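Local coordinates for putative SnoaL-like polyketide cyclase (Shewanella denitrificans, PDB 3LZA), which is of unproven function but has the NTF2-like fold of the SnoaL family and may act as a polyketide cyclase, at residues 12-17 with 112-116; 25-29 with 54-58; 101-106 with 137-141. One frame throughout, in Å; residues are numbered along the deposited sequence.

Interactions 1 and 3 use the same strand, 102-115, near its two ends. Their centres are 29 Å apart, on opposite sides of the chain's centre. In interaction 1 the strand meets helix 8-21; in interaction 3 it meets the end of helix 131-139 and the C-terminus. Interaction 2 packs helix 25-29 on helix 50-61. Its centre lies 15 Å from that of interaction 1, and the two touch where Tyr-16 O comes 3.7 Å from Leu-28 CD1. Interaction 3 is remote, with nearest atoms about 14 Å from interaction 1 and about 13 Å from interaction 2. Interaction 1 sets helix 8-21 on the curved sheet of the NTF2-like fold; interaction 2 joins helices 25-29 and 50-61 beside it.

Interaction 1. Residues 12-17 with 112-116; sequences LALGYI and TLKFD
This is the helix-on-sheet packing of an NTF2-like fold. Helix 8-21 lies across the curved sheet, and residues 12-17 meet residues 112-116 at the end of strand 102-115. The helical phi/psi values stay near -64/-41. Tyr-16 N hydrogen-bonds Leu-12 O (3.1 Å) and Ile-17 N hydrogen-bonds Ala-13 O (3.0 Å). Strand residues 112-115 are extended. The segment axes approach to 9.8 Å, with 115° between their directions. Ala-13 CA lies 6.8 Å from Leu-113 CA, and Leu-12 CA lies 8.4 Å from Phe-115 CA.

The contact is apolar. Leu-113 (m, t) and Phe-115 (chi1 m, chi2 -85°) both point toward the helix, while Lys-114 between them stays out of reach. Leu-12 has chi1 at -93°, between wells, and chi2 t; its CD1 sits over one face of the Phe-115 ring, 4.1 Å from CG. Ala-13 is small enough to let both strand side chains in: its CB is 3.9 Å from Leu-113 CD1 and 4.1 Å from Phe-115 CE2. Ile-17 (m, m) brings CG1 to 4.3 Å from Leu-113 CD1. Tyr-16 has chi1 t and chi2 -86°. Its OH hydrogen-bonds Gln-125 and Tyr-32, so the polar end is satisfied within the fold. Its CB meets the edge of the Phe-115 ring, 4.2 Å from CZ, and its CD1 lies 3.6 Å from Leu-113 CD1.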
loop_
_atom_site.group_PDB
_atom_site.type_symbol
_atom_site.label_atom_id
_atom_site.label_comp_id
_atom_site.label_asym_id
_atom_site.label_seq_id
_atom_site.Cartn_x
_atom_site.Cartn_y
_atom_site.Cartn_z
ATOM N N LEU A 12 11.521 11.881 8.515
ATOM C CA LEU A 12 12.367 11.573 7.330
ATOM C C LEU A 12 11.532 11.467 6.085
ATOM O O LEU A 12 11.864 12.039 5.046
ATOM C CB LEU A 12 13.114 10.239 7.474
ATOM C CG LEU A 12 14.518 10.247 8.047
ATOM C CD1 LEU A 12 15.113 8.839 7.997
ATOM C CD2 LEU A 12 15.385 11.253 7.281
ATOM N N ALA A 13 10.429 10.716 6.170
ATOM C CA ALA A 13 9.539 10.520 5.019
ATOM C C ALA A 13 8.875 11.807 4.548
ATOM O O ALA A 13 8.735 12.027 3.328
ATOM C CB ALA A 13 8.479 9.488 5.318
ATOM N N LEU A 14 8.472 12.663 5.478
ATOM C CA LEU A 14 7.859 13.958 5.086
ATOM C C LEU A 14 8.852 14.906 4.408
ATOM O O LEU A 14 8.475 15.636 3.459
ATOM C CB LEU A 14 7.173 14.650 6.281
ATOM C CG LEU A 14 5.860 14.024 6.785
ATOM C CD1 LEU A 14 5.287 14.778 7.994
ATOM C CD2 LEU A 14 4.800 13.886 5.668
ATOM N N GLY A 15 10.099 14.838 4.863
ATOM C CA GLY A 15 11.203 15.643 4.295
ATOM C C GLY A 15 11.467 15.248 2.860
ATOM O O GLY A 15 11.721 16.095 1.995
ATOM N N TYR A 16 11.419 13.941 2.632
ATOM C CA TYR A 16 11.595 13.349 1.310
ATOM C C TYR A 16 10.467 13.733 0.390
ATOM O O TYR A 16 10.707 14.257 -0.696
ATOM C CB TYR A 16 11.702 11.814 1.462
ATOM C CG TYR A 16 11.793 11.070 0.165
ATOM C CD1 TYR A 16 10.655 10.708 -0.506
ATOM C CD2 TYR A 16 13.026 10.736 -0.399
ATOM C CE1 TYR A 16 10.717 10.034 -1.684
ATOM C CE2 TYR A 16 13.110 10.059 -1.598
ATOM C CZ TYR A 16 11.963 9.719 -2.260
ATOM O OH TYR A 16 11.995 9.017 -3.462
ATOM N N ILE A 17 9.222 13.584 0.860
ATOM C CA ILE A 17 8.042 13.972 0.066
ATOM C C ILE A 17 8.016 15.506 -0.194
ATOM O O ILE A 17 7.617 15.970 -1.236
ATOM C CB ILE A 17 6.737 13.495 0.767
ATOM C CG1 ILE A 17 6.650 11.954 0.721
ATOM C CG2 ILE A 17 5.501 14.171 0.197
ATOM C CD1 ILE A 17 6.547 11.374 -0.647
ATOM N N THR A 112 5.050 3.626 -0.140
ATOM C CA THR A 112 5.937 3.234 0.963
ATOM C C THR A 112 7.356 3.723 0.708
ATOM O O THR A 112 7.804 3.762 -0.438
ATOM C CB THR A 112 5.942 1.677 1.213
ATOM O OG1 THR A 112 6.585 0.996 0.133
ATOM C CG2 THR A 112 4.485 1.173 1.330
ATOM N N LEU A 113 8.026 4.133 1.784
ATOM C CA LEU A 113 9.404 4.502 1.785
ATOM C C LEU A 113 10.125 3.656 2.825
ATOM O O LEU A 113 9.683 3.549 3.955
ATOM C CB LEU A 113 9.555 6.013 2.053
ATOM C CG LEU A 113 8.842 6.982 1.103
ATOM C CD1 LEU A 113 8.924 8.431 1.636
ATOM C CD2 LEU A 113 9.415 6.933 -0.324
ATOM N N LYS A 114 11.218 3.025 2.422
ATOM C CA LYS A 114 12.057 2.300 3.333
ATOM C C LYS A 114 13.446 2.910 3.325
ATOM O O LYS A 114 14.149 2.848 2.304
ATOM C CB LYS A 114 12.101 0.807 2.963
ATOM C CG LYS A 114 13.037 -0.006 3.881
ATOM C CD LYS A 114 12.939 -1.488 3.621
ATOM C CE LYS A 114 13.422 -1.868 2.249
ATOM N NZ LYS A 114 13.523 -3.368 2.126
ATOM N N PHE A 115 13.836 3.480 4.467
ATOM C CA PHE A 115 15.139 4.099 4.647
ATOM C C PHE A 115 16.087 3.155 5.358
ATOM O O PHE A 115 15.646 2.255 6.067
ATOM C CB PHE A 115 14.995 5.385 5.473
ATOM C CG PHE A 115 14.118 6.402 4.828
ATOM C CD1 PHE A 115 14.632 7.287 3.879
ATOM C CD2 PHE A 115 12.770 6.449 5.126
ATOM C CE1 PHE A 115 13.807 8.208 3.246
ATOM C CE2 PHE A 115 11.938 7.375 4.490
ATOM C CZ PHE A 115 12.458 8.250 3.556
ATOM N N ASP A 116 17.378 3.314 5.104
ATOM C CA ASP A 116 18.396 2.633 5.869
ATOM C C ASP A 116 18.547 3.458 7.157
ATOM O O ASP A 116 18.876 4.648 7.084
ATOM C CB ASP A 116 19.688 2.557 5.030
ATOM C CG ASP A 116 20.881 2.017 5.807
ATOM O OD1 ASP A 116 20.877 2.041 7.049
ATOM O OD2 ASP A 116 21.861 1.583 5.159
#

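Interaction 2. Residues 25-29 with 54-58; sequences YQTLS and IAFLQ
Residues 25-29, a short helix, and 54-58 of helix 50-61 run roughly antiparallel, with 148° between the directions of the two segments and their axes 11.4 Å apart at closest approach. Both have helical backbones, with Ser-29 N hydrogen-bonded to Tyr-25 O (3.0 Å) and Gln-58 N to Ile-54 O (2.9 Å). The nearest CA atoms are those of Tyr-25 and Ile-54, 6.8 Å apart.

Tyr-25 (chi1 m, chi2 -58°) points toward the other helix and fills the wide gap. Its CB is 4.0 Å from Ile-54 CD1, its CE1 is 3.8 Å from Leu-57 CB, and its CE2 is 3.9 Å from Gln-58 CG. Gln-26 lends its O to Ser-29 OG at 2.9 Å. Leu-28 (t, p) sends CD2 to 3.3 Å from Leu-57 CD1 and 4.1 Å from Ile-54 CD1. Ile-54 and Leu-57 have rotamers m,m and m,t. Ser-29 closes the patch, its N 4.3 Å from Ile-54 CD1.

In this NTF2-like fold helix 8-21 adjoins both sides, with Leu-28 against Tyr-16 and Ala-19, and Leu-57 against Leu-20.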
loop_
_atom_site.group_PDB
_atom_site.type_symbol
_atom_site.label_atom_id
_atom_site.label_comp_id
_atom_site.label_asym_id
_atom_site.label_seq_id
_atom_site.Cartn_x
_atom_site.Cartn_y
_atom_site.Cartn_z
ATOM N N TYR A 25 15.637 19.129 -6.397
ATOM C CA TYR A 25 16.468 17.951 -6.660
ATOM C C TYR A 25 17.799 17.986 -5.918
ATOM O O TYR A 25 18.425 16.940 -5.711
ATOM C CB TYR A 25 16.640 17.729 -8.167
ATOM C CG TYR A 25 15.295 17.689 -8.875
ATOM C CD1 TYR A 25 14.325 16.749 -8.502
ATOM C CD2 TYR A 25 14.991 18.575 -9.910
ATOM C CE1 TYR A 25 13.060 16.708 -9.127
ATOM C CE2 TYR A 25 13.716 18.555 -10.538
ATOM C CZ TYR A 25 12.780 17.584 -10.146
ATOM O OH TYR A 25 11.525 17.506 -10.707
ATOM N N GLN A 26 18.207 19.179 -5.460
ATOM C CA GLN A 26 19.377 19.278 -4.619
ATOM C C GLN A 26 19.053 18.613 -3.304
ATOM O O GLN A 26 19.797 17.752 -2.854
ATOM C CB GLN A 26 19.821 20.749 -4.426
ATOM C CG GLN A 26 20.333 21.454 -5.694
ATOM C CD GLN A 26 19.220 22.006 -6.586
ATOM O OE1 GLN A 26 18.128 22.339 -6.096
ATOM N NE2 GLN A 26 19.481 22.088 -7.901
ATOM N N THR A 27 17.925 18.971 -2.695
ATOM C CA THR A 27 17.515 18.320 -1.449
ATOM C C THR A 27 17.170 16.859 -1.670
ATOM O O THR A 27 17.560 16.034 -0.878
ATOM C CB THR A 27 16.316 19.054 -0.802
ATOM O OG1 THR A 27 16.698 20.397 -0.588
ATOM C CG2 THR A 27 15.888 18.442 0.566
ATOM N N LEU A 28 16.433 16.533 -2.730
ATOM C CA LEU A 28 16.008 15.160 -2.951
ATOM C C LEU A 28 17.223 14.205 -3.095
ATOM O O LEU A 28 17.243 13.089 -2.508
ATOM C CB LEU A 28 15.038 15.072 -4.151
ATOM C CG LEU A 28 14.288 13.764 -4.318
ATOM C CD1 LEU A 28 13.452 13.456 -3.051
ATOM C CD2 LEU A 28 13.440 13.784 -5.562
ATOM N N SER A 29 18.249 14.661 -3.823
ATOM C CA SER A 29 19.425 13.854 -4.078
ATOM C C SER A 29 20.132 13.432 -2.821
ATOM O O SER A 29 20.745 12.384 -2.849
ATOM C CB SER A 29 20.454 14.553 -4.986
ATOM O OG SER A 29 21.061 15.657 -4.366
ATOM N N ILE A 54 16.563 11.031 -10.475
ATOM C CA ILE A 54 16.496 12.477 -10.669
ATOM C C ILE A 54 16.189 12.831 -12.109
ATOM O O ILE A 54 15.348 13.696 -12.351
ATOM C CB ILE A 54 17.742 13.202 -10.155
ATOM C CG1 ILE A 54 17.871 13.041 -8.634
ATOM C CG2 ILE A 54 17.714 14.690 -10.551
ATOM C CD1 ILE A 54 16.901 13.798 -7.833
ATOM N N ALA A 55 16.877 12.201 -13.056
ATOM C CA ALA A 55 16.668 12.436 -14.489
ATOM C C ALA A 55 15.225 12.141 -14.919
ATOM O O ALA A 55 14.669 12.876 -15.738
ATOM C CB ALA A 55 17.714 11.646 -15.361
ATOM N N PHE A 56 14.615 11.096 -14.360
ATOM C CA PHE A 56 13.222 10.740 -14.644
ATOM C C PHE A 56 12.248 11.777 -14.081
ATOM O O PHE A 56 11.294 12.146 -14.731
ATOM C CB PHE A 56 12.909 9.303 -14.123
ATOM C CG PHE A 56 11.430 8.981 -14.052
ATOM C CD1 PHE A 56 10.698 8.756 -15.218
ATOM C CD2 PHE A 56 10.790 8.874 -12.840
ATOM C CE1 PHE A 56 9.321 8.436 -15.139
ATOM C CE2 PHE A 56 9.438 8.566 -12.763
ATOM C CZ PHE A 56 8.713 8.357 -13.933
ATOM N N LEU A 57 12.515 12.263 -12.875
ATOM C CA LEU A 57 11.654 13.236 -12.249
ATOM C C LEU A 57 11.767 14.557 -12.990
ATOM O O LEU A 57 10.780 15.241 -13.178
ATOM C CB LEU A 57 12.044 13.433 -10.773
ATOM C CG LEU A 57 11.738 12.271 -9.842
ATOM C CD1 LEU A 57 12.235 12.597 -8.428
ATOM C CD2 LEU A 57 10.256 11.853 -9.835
ATOM N N GLN A 58 12.968 14.907 -13.449
ATOM C CA GLN A 58 13.127 16.107 -14.274
ATOM C C GLN A 58 12.317 16.049 -15.569
ATOM O O GLN A 58 11.660 17.013 -15.901
ATOM C CB GLN A 58 14.582 16.344 -14.661
ATOM C CG GLN A 58 15.473 16.769 -13.541
ATOM C CD GLN A 58 16.924 16.717 -13.965
ATOM O OE1 GLN A 58 17.263 16.015 -14.912
ATOM N NE2 GLN A 58 17.749 17.527 -13.349
#

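Interaction 3. Residues 101-106 with 137-141; sequences KIIDIA and QLQSQ
Gln-137 (m, t, chi3 32°) lies along the backbone of Ile-105 and Ala-106. Its OE1 accepts from Ala-106 N and its NE2 donates to Ala-106 O, both at 2.8 Å. Gln-141 (m, t, chi3 51°) repeats this pairing two residues back: OE1 takes Asp-104 N at 3.0 Å, and NE2 reaches Asp-104 O at 2.9 Å. The amides thus pair with the backbone N and O of alternate residues on residues 102-106, the extended start of strand 102-115. CA distances are 6.5 Å for Ile-105 to Gln-137 and 6.9 Å for Ile-103 to Gln-141.

Here helix 131-139, which follows the last strand of the NTF2-like sheet, runs out into the C-terminus beside strand 102-115. Leu-138 (m, t) packs its CD2 on Ile-103 CG2 (3.8 Å) and Ile-105 CG2 (3.9 Å). Water 1 donates to Ile-102 O (2.8 Å) and Gln-141 OE1 (2.7 Å). Asp-104 turns its carboxylate to His-88 and Arg-90. Lys-101 NZ forms a salt bridge with the terminal Gln-141 OXT at 3.1 Å.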
loop_
_atom_site.group_PDB
_atom_site.type_symbol
_atom_site.label_atom_id
_atom_site.label_comp_id
_atom_site.label_asym_id
_atom_site.label_seq_id
_atom_site.Cartn_x
_atom_site.Cartn_y
_atom_site.Cartn_z
ATOM N N LYS A 101 -3.500 22.083 -23.632
ATOM C CA LYS A 101 -4.375 22.150 -22.456
ATOM C C LYS A 101 -3.556 22.021 -21.182
ATOM O O LYS A 101 -2.493 21.423 -21.187
ATOM C CB LYS A 101 -5.402 21.007 -22.460
ATOM C CG LYS A 101 -6.381 20.987 -23.625
ATOM C CD LYS A 101 -7.198 19.679 -23.631
ATOM C CE LYS A 101 -8.403 19.762 -24.590
ATOM N NZ LYS A 101 -8.793 18.417 -25.130
ATOM N N ILE A 102 -4.075 22.605 -20.103
ATOM C CA ILE A 102 -3.556 22.433 -18.779
ATOM C C ILE A 102 -4.469 21.378 -18.134
ATOM O O ILE A 102 -5.685 21.599 -17.975
ATOM C CB ILE A 102 -3.631 23.747 -17.967
ATOM C CG1 ILE A 102 -2.875 24.869 -18.693
ATOM C CG2 ILE A 102 -3.131 23.509 -16.502
ATOM C CD1 ILE A 102 -1.311 24.611 -18.680
ATOM N N ILE A 103 -3.903 20.229 -17.800
ATOM C CA ILE A 103 -4.688 19.151 -17.206
ATOM C C ILE A 103 -4.658 19.297 -15.706
ATOM O O ILE A 103 -3.775 19.951 -15.169
ATOM C CB ILE A 103 -4.280 17.723 -17.671
ATOM C CG1 ILE A 103 -2.821 17.407 -17.459
ATOM C CG2 ILE A 103 -4.581 17.553 -19.161
ATOM C CD1 ILE A 103 -2.447 17.036 -16.019
ATOM N N ASP A 104 -5.641 18.710 -15.046
ATOM C CA ASP A 104 -5.706 18.748 -13.584
ATOM C C ASP A 104 -6.244 17.392 -13.092
ATOM O O ASP A 104 -7.378 17.012 -13.420
ATOM C CB ASP A 104 -6.653 19.915 -13.189
ATOM C CG ASP A 104 -6.455 20.391 -11.717
ATOM O OD1 ASP A 104 -6.915 19.694 -10.789
ATOM O OD2 ASP A 104 -5.912 21.494 -11.479
ATOM N N ILE A 105 -5.467 16.677 -12.295
ATOM C CA ILE A 105 -5.830 15.307 -11.908
ATOM C C ILE A 105 -5.571 15.087 -10.422
ATOM O O ILE A 105 -4.726 15.762 -9.828
ATOM C CB ILE A 105 -5.077 14.239 -12.738
ATOM C CG1 ILE A 105 -3.562 14.472 -12.682
ATOM C CG2 ILE A 105 -5.636 14.199 -14.169
ATOM C CD1 ILE A 105 -2.672 13.583 -13.607
ATOM N N ALA A 106 -6.348 14.181 -9.818
ATOM C CA ALA A 106 -6.231 13.869 -8.388
ATOM C C ALA A 106 -6.269 12.361 -8.355
ATOM O O ALA A 106 -7.336 11.791 -8.581
ATOM C CB ALA A 106 -7.388 14.456 -7.582
ATOM N N GLN A 137 -10.475 10.704 -15.408
ATOM C CA GLN A 137 -10.379 12.171 -15.326
ATOM C C GLN A 137 -9.848 12.799 -16.623
ATOM O O GLN A 137 -10.433 13.761 -17.154
ATOM C CB GLN A 137 -9.504 12.595 -14.122
ATOM C CG GLN A 137 -10.137 12.448 -12.728
ATOM C CD GLN A 137 -9.158 12.660 -11.609
ATOM O OE1 GLN A 137 -8.222 13.432 -11.746
ATOM N NE2 GLN A 137 -9.360 11.970 -10.464
ATOM N N LEU A 138 -8.754 12.263 -17.145
ATOM C CA LEU A 138 -8.221 12.733 -18.434
ATOM C C LEU A 138 -9.180 12.592 -19.626
ATOM O O LEU A 138 -9.181 13.462 -20.505
ATOM C CB LEU A 138 -6.861 12.076 -18.741
ATOM C CG LEU A 138 -5.664 12.463 -17.880
ATOM C CD1 LEU A 138 -4.466 11.655 -18.192
ATOM C CD2 LEU A 138 -5.325 13.954 -18.081
ATOM N N GLN A 139 -10.020 11.540 -19.670
ATOM C CA GLN A 139 -11.011 11.387 -20.767
ATOM C C GLN A 139 -12.003 12.551 -20.837
ATOM O O GLN A 139 -12.489 12.866 -21.914
ATOM C CB GLN A 139 -11.803 10.085 -20.637
ATOM C CG GLN A 139 -11.029 8.845 -20.971
ATOM C CD GLN A 139 -11.780 7.569 -20.589
ATOM O OE1 GLN A 139 -13.001 7.475 -20.745
ATOM N NE2 GLN A 139 -11.047 6.596 -20.059
ATOM N N SER A 140 -12.321 13.153 -19.686
ATOM C CA SER A 140 -13.228 14.311 -19.611
ATOM C C SER A 140 -12.551 15.658 -19.914
ATOM O O SER A 140 -13.241 16.683 -20.070
ATOM C CB SER A 140 -13.921 14.377 -18.232
ATOM O OG SER A 140 -13.037 14.690 -17.139
ATOM N N GLN A 141 -11.221 15.661 -20.027
ATOM C CA GLN A 141 -10.475 16.883 -20.303
ATOM C C GLN A 141 -9.982 16.942 -21.753
ATOM O O GLN A 141 -10.095 15.979 -22.529
ATOM C CB GLN A 141 -9.317 17.029 -19.311
ATOM C CG GLN A 141 -9.778 17.115 -17.852
ATOM C CD GLN A 141 -8.630 17.166 -16.874
ATOM O OE1 GLN A 141 -7.718 17.984 -17.016
ATOM N NE2 GLN A 141 -8.653 16.285 -15.882
ATOM O OXT GLN A 141 -9.481 17.982 -22.186
HETATM O O HOH W 1 -8.126 20.295 -18.301
HETATM O O HOH W 2 -9.884 16.238 -12.307
#